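Local coordinates for protein KLTH0A00704p (Lachancea thermotolerans, PDB 4J2G) that works in autophagy as an Atg13 protein, probably acting in the recruitment of PI 3-kinase through its HORMA domain, at residues A[165-170]-A[255-260]; A[32-37]-A[87-92]. The protein carries 1 engineered substitution. One frame throughout, in Å; residues are numbered along the deposited sequence.

Contact 1 (A[165-170]-A[255-260]); sequences VLLFRY and GSLRIS
Leu167 meets Leu257 and Ile259 where helix 158-177 lies against the antiparallel five-stranded sheet of the HORMA domain, a helix-on-sheet layer held by apolar side chains. On the helix, residues 165-170 keep the regular i to i+4 bonding, with Arg169 N 3.2 Å from Val165 O and Tyr170 N 3.2 Å from Leu166 O. Of this segment Leu167 alone touches the strand. Its CG stands anti to the backbone N (chi1 -178°), which extends the side chain away from the helix and aims its branched end at the sheet. CD2 does most of the touching: Leu167 CD2 comes tip to tip against CD1 of Ile259 at 3.5 Å, while Leu167 CG is 4.0 Å from the same Ile259 CD1. A looser approach of 4.3 Å joins Leu167 CD2 to Leu257 CD1, so that one methyl group spans two strand residues of the same face. One residue on, Phe168 has its CB directed away from the strand and packs instead on Phe29 of helix 18-39. Tyr170, nearly a turn after Leu167, rests on Ile247 of the edge strand 242-252.

On strand 255-260 the sides alternate: Leu257 and Ile259 point their CB atoms at the helix, Arg258 away from it. Strand 255-264 is flanked by strands 126-136 and 242-252, and Ile134 of the former touches both Leu257 and Ile259. The backbones stay well separated, with Leu167 CA 9.5 Å from Ile259 CA, and the small buried surface of 103 Å² fits a contact made through side-chain ends. In Ile259, CG1 lies anti to the carbonyl carbon (chi1 -61°), and the extended chi2 of 161° carries CD1 out to Leu167.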
loop_
_atom_site.group_PDB
_atom_site.type_symbol
_atom_site.label_atom_id
_atom_site.label_comp_id
_atom_site.label_asym_id
_atom_site.label_seq_id
_atom_site.Cartn_x
_atom_site.Cartn_y
_atom_site.Cartn_z
ATOM N N VAL A 165 -6.438 -14.189 12.987
ATOM C CA VAL A 165 -5.179 -14.150 13.693
ATOM C C VAL A 165 -4.129 -14.637 12.709
ATOM O O VAL A 165 -3.022 -14.094 12.622
ATOM C CB VAL A 165 -5.232 -15.053 14.961
ATOM C CG1 VAL A 165 -3.852 -15.403 15.456
ATOM C CG2 VAL A 165 -5.988 -14.367 16.095
ATOM N N LEU A 166 -4.489 -15.689 11.983
ATOM C CA LEU A 166 -3.621 -16.270 10.962
ATOM C C LEU A 166 -3.379 -15.272 9.824
ATOM O O LEU A 166 -2.260 -15.079 9.389
ATOM C CB LEU A 166 -4.274 -17.509 10.383
ATOM C CG LEU A 166 -3.864 -18.935 10.787
ATOM C CD1 LEU A 166 -3.128 -19.028 12.113
ATOM C CD2 LEU A 166 -5.107 -19.811 10.746
ATOM N N LEU A 167 -4.445 -14.645 9.349
ATOM C CA LEU A 167 -4.334 -13.633 8.344
ATOM C C LEU A 167 -3.459 -12.459 8.798
ATOM O O LEU A 167 -2.652 -11.923 7.998
ATOM C CB LEU A 167 -5.697 -13.132 7.963
ATOM C CG LEU A 167 -5.651 -12.083 6.874
ATOM C CD1 LEU A 167 -5.353 -12.796 5.599
ATOM C CD2 LEU A 167 -6.991 -11.417 6.762
ATOM N N PHE A 168 -3.565 -12.093 10.069
ATOM C CA PHE A 168 -2.828 -10.946 10.536
ATOM C C PHE A 168 -1.301 -11.186 10.541
ATOM O O PHE A 168 -0.526 -10.282 10.202
ATOM C CB PHE A 168 -3.324 -10.510 11.898
ATOM C CG PHE A 168 -2.700 -9.227 12.385
ATOM C CD1 PHE A 168 -3.109 -7.982 11.847
ATOM C CD2 PHE A 168 -1.716 -9.242 13.374
ATOM C CE1 PHE A 168 -2.557 -6.787 12.297
ATOM C CE2 PHE A 168 -1.151 -8.040 13.828
ATOM C CZ PHE A 168 -1.572 -6.826 13.286
ATOM N N ARG A 169 -0.882 -12.396 10.905
ATOM C CA ARG A 169 0.550 -12.709 11.093
ATOM C C ARG A 169 1.166 -12.862 9.729
ATOM O O ARG A 169 2.338 -12.584 9.492
ATOM C CB ARG A 169 0.771 -13.991 11.919
ATOM C CG ARG A 169 0.233 -13.918 13.354
ATOM C CD ARG A 169 0.715 -15.050 14.275
ATOM N NE ARG A 169 0.054 -16.349 14.052
ATOM C CZ ARG A 169 -0.630 -17.065 14.965
ATOM N NH1 ARG A 169 -0.786 -16.642 16.218
ATOM N NH2 ARG A 169 -1.167 -18.234 14.624
ATOM N N TYR A 170 0.342 -13.351 8.826
ATOM C CA TYR A 170 0.787 -13.557 7.519
ATOM C C TYR A 170 1.098 -12.114 6.897
ATOM O O TYR A 170 2.144 -11.870 6.332
ATOM C CB TYR A 170 -0.276 -14.280 6.721
ATOM C CG TYR A 170 0.189 -14.332 5.297
ATOM C CD1 TYR A 170 1.238 -15.155 4.931
ATOM C CD2 TYR A 170 -0.289 -13.420 4.349
ATOM C CE1 TYR A 170 1.735 -15.144 3.629
ATOM C CE2 TYR A 170 0.203 -13.400 3.040
ATOM C CZ TYR A 170 1.211 -14.274 2.692
ATOM O OH TYR A 170 1.688 -14.311 1.386
ATOM N N GLY A 255 -19.721 -12.349 3.141
ATOM C CA GLY A 255 -18.879 -12.226 1.948
ATOM C C GLY A 255 -17.437 -12.659 2.182
ATOM O O GLY A 255 -17.106 -13.348 3.174
ATOM N N SER A 256 -16.562 -12.281 1.261
ATOM C CA SER A 256 -15.167 -12.664 1.416
ATOM C C SER A 256 -14.288 -11.500 1.850
ATOM O O SER A 256 -14.408 -10.349 1.350
ATOM C CB SER A 256 -14.654 -13.290 0.145
ATOM O OG SER A 256 -15.260 -14.541 -0.009
ATOM N N LEU A 257 -13.425 -11.768 2.812
ATOM C CA LEU A 257 -12.450 -10.727 3.156
ATOM C C LEU A 257 -11.229 -10.850 2.224
ATOM O O LEU A 257 -10.553 -11.856 2.239
ATOM C CB LEU A 257 -12.100 -10.804 4.628
ATOM C CG LEU A 257 -11.695 -9.548 5.433
ATOM C CD1 LEU A 257 -11.056 -10.056 6.715
ATOM C CD2 LEU A 257 -10.725 -8.561 4.781
ATOM N N ARG A 258 -10.991 -9.846 1.380
ATOM C CA ARG A 258 -9.918 -9.919 0.353
ATOM C C ARG A 258 -8.914 -8.775 0.599
ATOM O O ARG A 258 -9.317 -7.594 0.663
ATOM C CB ARG A 258 -10.490 -9.713 -1.071
ATOM C CG ARG A 258 -11.460 -10.783 -1.559
ATOM C CD ARG A 258 -11.950 -10.558 -2.975
ATOM N NE ARG A 258 -13.011 -11.496 -3.403
ATOM C CZ ARG A 258 -12.885 -12.807 -3.692
ATOM N NH1 ARG A 258 -11.721 -13.460 -3.616
ATOM N NH2 ARG A 258 -13.958 -13.483 -4.091
ATOM N N ILE A 259 -7.636 -9.138 0.754
ATOM C CA ILE A 259 -6.501 -8.200 0.829
ATOM C C ILE A 259 -5.585 -8.410 -0.357
ATOM O O ILE A 259 -5.159 -9.517 -0.628
ATOM C CB ILE A 259 -5.633 -8.439 2.089
ATOM C CG1 ILE A 259 -6.518 -8.207 3.310
ATOM C CG2 ILE A 259 -4.423 -7.425 2.108
ATOM C CD1 ILE A 259 -5.995 -8.804 4.587
ATOM N N SER A 260 -5.280 -7.357 -1.055
ATOM C CA SER A 260 -4.283 -7.413 -2.134
ATOM C C SER A 260 -3.365 -6.143 -2.118
ATOM O O SER A 260 -3.693 -5.172 -1.472
ATOM C CB SER A 260 -4.992 -7.524 -3.463
ATOM O OG SER A 260 -5.766 -6.314 -3.609
#

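Contact 2 (A[32-37]-A[87-92]); sequences KAALLI and PPLVIE
A helix packed on a sheet, part of the core of this HORMA domain, brings Ala34 and Ile37 of helix 18-39 onto Leu89 and Ile91 of strand 89-96. The two short segments run almost exactly parallel, 2° between their N-to-C directions, with axes 10.1 Å apart. Ala34 and Ile37, three residues apart on the helix, face Leu89 and Ile91 on one strand face; Ile91 touches both helix residues, Leu89 only Ala34, and all four CB atoms point across the interface.

Ala34 brings the backbones together; its CA is 7.6 Å from Ile91 CA, the nearest such pair. Having only a methyl, it lets the strand side chains come up to the helix: Ala34 CB is 4.1 Å from Leu89 CD2, and Ile91 CD1 reaches 3.9 Å from Ala34 CA, touching the helix backbone itself. Leu89 also packs on Trp77 of helix 70-78, whose Leu74 touches Ala34, so this third element closes over the same spot.

Ile37 and Ile91 make the closest pair, their side chains crossing at a slant. Ile91 CG1 is anti to its carbonyl carbon (chi1 -63°), and with chi2 at 173° the chain is stretched to drive CD1 against the helix. Ile37 meets that methyl with several atoms, its own CD1 lying 3.9 Å from Ile91 CD1. On the opposite strand face, the carboxylate of Glu92 makes salt bridges with Arg131 and Arg218. The tightest approach across the interface belongs to Ile37 CG2, 3.7 Å from Ile91 CD1, with Ile91 CG2 only slightly farther from it at 3.8 Å.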
loop_
_atom_site.group_PDB
_atom_site.type_symbol
_atom_site.label_atom_id
_atom_site.label_comp_id
_atom_site.label_asym_id
_atom_site.label_seq_id
_atom_site.Cartn_x
_atom_site.Cartn_y
_atom_site.Cartn_z
ATOM N N LYS A 32 -6.900 -2.881 12.644
ATOM C CA LYS A 32 -5.576 -3.429 12.953
ATOM C C LYS A 32 -4.680 -3.505 11.688
ATOM O O LYS A 32 -3.505 -3.113 11.731
ATOM C CB LYS A 32 -5.652 -4.826 13.643
ATOM C CG LYS A 32 -6.159 -4.801 15.088
ATOM C CD LYS A 32 -6.161 -6.189 15.734
ATOM C CE LYS A 32 -7.042 -6.202 16.991
ATOM N NZ LYS A 32 -7.165 -7.567 17.605
ATOM N N ALA A 33 -5.251 -4.038 10.591
ATOM C CA ALA A 33 -4.555 -4.200 9.330
ATOM C C ALA A 33 -3.988 -2.872 8.798
ATOM O O ALA A 33 -2.755 -2.741 8.528
ATOM C CB ALA A 33 -5.428 -4.905 8.277
ATOM N N ALA A 34 -4.854 -1.875 8.745
ATOM C CA ALA A 34 -4.418 -0.540 8.400
ATOM C C ALA A 34 -3.347 -0.010 9.371
ATOM O O ALA A 34 -2.385 0.673 8.952
ATOM C CB ALA A 34 -5.618 0.381 8.320
ATOM N N LEU A 35 -3.462 -0.324 10.662
ATOM C CA LEU A 35 -2.495 0.232 11.593
ATOM C C LEU A 35 -1.124 -0.379 11.335
ATOM O O LEU A 35 -0.157 0.352 11.139
ATOM C CB LEU A 35 -2.941 0.121 13.066
ATOM C CG LEU A 35 -4.010 1.099 13.582
ATOM C CD1 LEU A 35 -4.483 0.708 14.985
ATOM C CD2 LEU A 35 -3.611 2.588 13.530
ATOM N N LEU A 36 -1.059 -1.715 11.259
ATOM C CA LEU A 36 0.150 -2.423 10.898
ATOM C C LEU A 36 0.867 -1.809 9.663
ATOM O O LEU A 36 2.052 -1.437 9.709
ATOM C CB LEU A 36 -0.244 -3.835 10.543
ATOM C CG LEU A 36 0.490 -5.121 10.897
ATOM C CD1 LEU A 36 0.511 -6.047 9.673
ATOM C CD2 LEU A 36 1.877 -4.946 11.519
ATOM N N ILE A 37 0.134 -1.712 8.555
ATOM C CA ILE A 37 0.671 -1.265 7.297
ATOM C C ILE A 37 1.239 0.160 7.425
ATOM O O ILE A 37 2.391 0.376 7.088
ATOM C CB ILE A 37 -0.409 -1.375 6.213
ATOM C CG1 ILE A 37 -0.680 -2.843 5.862
ATOM C CG2 ILE A 37 -0.018 -0.659 4.941
ATOM C CD1 ILE A 37 -1.867 -2.949 4.933
ATOM N N PRO A 87 -16.690 0.531 3.875
ATOM C CA PRO A 87 -16.103 0.962 2.585
ATOM C C PRO A 87 -14.792 0.199 2.301
ATOM O O PRO A 87 -14.118 -0.175 3.242
ATOM C CB PRO A 87 -15.765 2.451 2.813
ATOM C CG PRO A 87 -16.388 2.824 4.118
ATOM C CD PRO A 87 -16.662 1.579 4.905
ATOM N N PRO A 88 -14.440 -0.040 1.021
ATOM C CA PRO A 88 -13.096 -0.582 0.738
ATOM C C PRO A 88 -11.986 0.398 1.207
ATOM O O PRO A 88 -12.093 1.642 1.010
ATOM C CB PRO A 88 -13.099 -0.741 -0.804
ATOM C CG PRO A 88 -14.085 0.310 -1.258
ATOM C CD PRO A 88 -15.189 0.243 -0.222
ATOM N N LEU A 89 -10.971 -0.184 1.840
ATOM C CA LEU A 89 -9.853 0.511 2.486
ATOM C C LEU A 89 -8.607 0.453 1.609
ATOM O O LEU A 89 -8.073 -0.614 1.342
ATOM C CB LEU A 89 -9.594 -0.065 3.880
ATOM C CG LEU A 89 -8.485 0.286 4.947
ATOM C CD1 LEU A 89 -7.406 1.242 4.569
ATOM C CD2 LEU A 89 -9.109 0.772 6.249
ATOM N N VAL A 90 -8.196 1.641 1.145
ATOM C CA VAL A 90 -7.066 1.843 0.279
ATOM C C VAL A 90 -5.914 2.489 1.019
ATOM O O VAL A 90 -6.101 3.425 1.775
ATOM C CB VAL A 90 -7.496 2.598 -0.981
ATOM C CG1 VAL A 90 -6.292 3.056 -1.881
ATOM C CG2 VAL A 90 -8.378 1.636 -1.739
ATOM N N ILE A 91 -4.716 1.912 0.868
ATOM C CA ILE A 91 -3.505 2.492 1.476
ATOM C C ILE A 91 -2.438 2.768 0.409
ATOM O O ILE A 91 -2.094 1.885 -0.332
ATOM C CB ILE A 91 -2.934 1.613 2.567
ATOM C CG1 ILE A 91 -3.973 1.492 3.706
ATOM C CG2 ILE A 91 -1.666 2.229 3.187
ATOM C CD1 ILE A 91 -3.567 0.505 4.774
ATOM N N GLU A 92 -1.952 3.997 0.335
ATOM C CA GLU A 92 -0.874 4.313 -0.615
ATOM C C GLU A 92 0.429 4.501 0.176
ATOM O O GLU A 92 0.413 5.078 1.221
ATOM C CB GLU A 92 -1.217 5.571 -1.327
ATOM C CG GLU A 92 -2.395 5.405 -2.307
ATOM C CD GLU A 92 -2.535 6.667 -3.223
ATOM O OE1 GLU A 92 -2.142 7.774 -2.794
ATOM O OE2 GLU A 92 -3.001 6.537 -4.357
#

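In the fold
Contacts 1 and 2 join two different helices to the same five-stranded sheet, at strands 255-264 and 89-96, which are separated in strand order by 126-136. Both are buried and apolar, but contact 2 lies nearer the middle of the fold, its centre 8 Å from the chain centre against 15 Å for contact 1. It also buries more surface, 164 Å² against 103 Å², with four touching residues against three. Contact 1 is made by side-chain ends alone, whereas contact 2 adds a side chain reaching a helix CA. The helices meet directly: Phe168 CZ lies 3.6 Å from Leu36 CG, joining the two contacts, whose centres are about 12 Å apart.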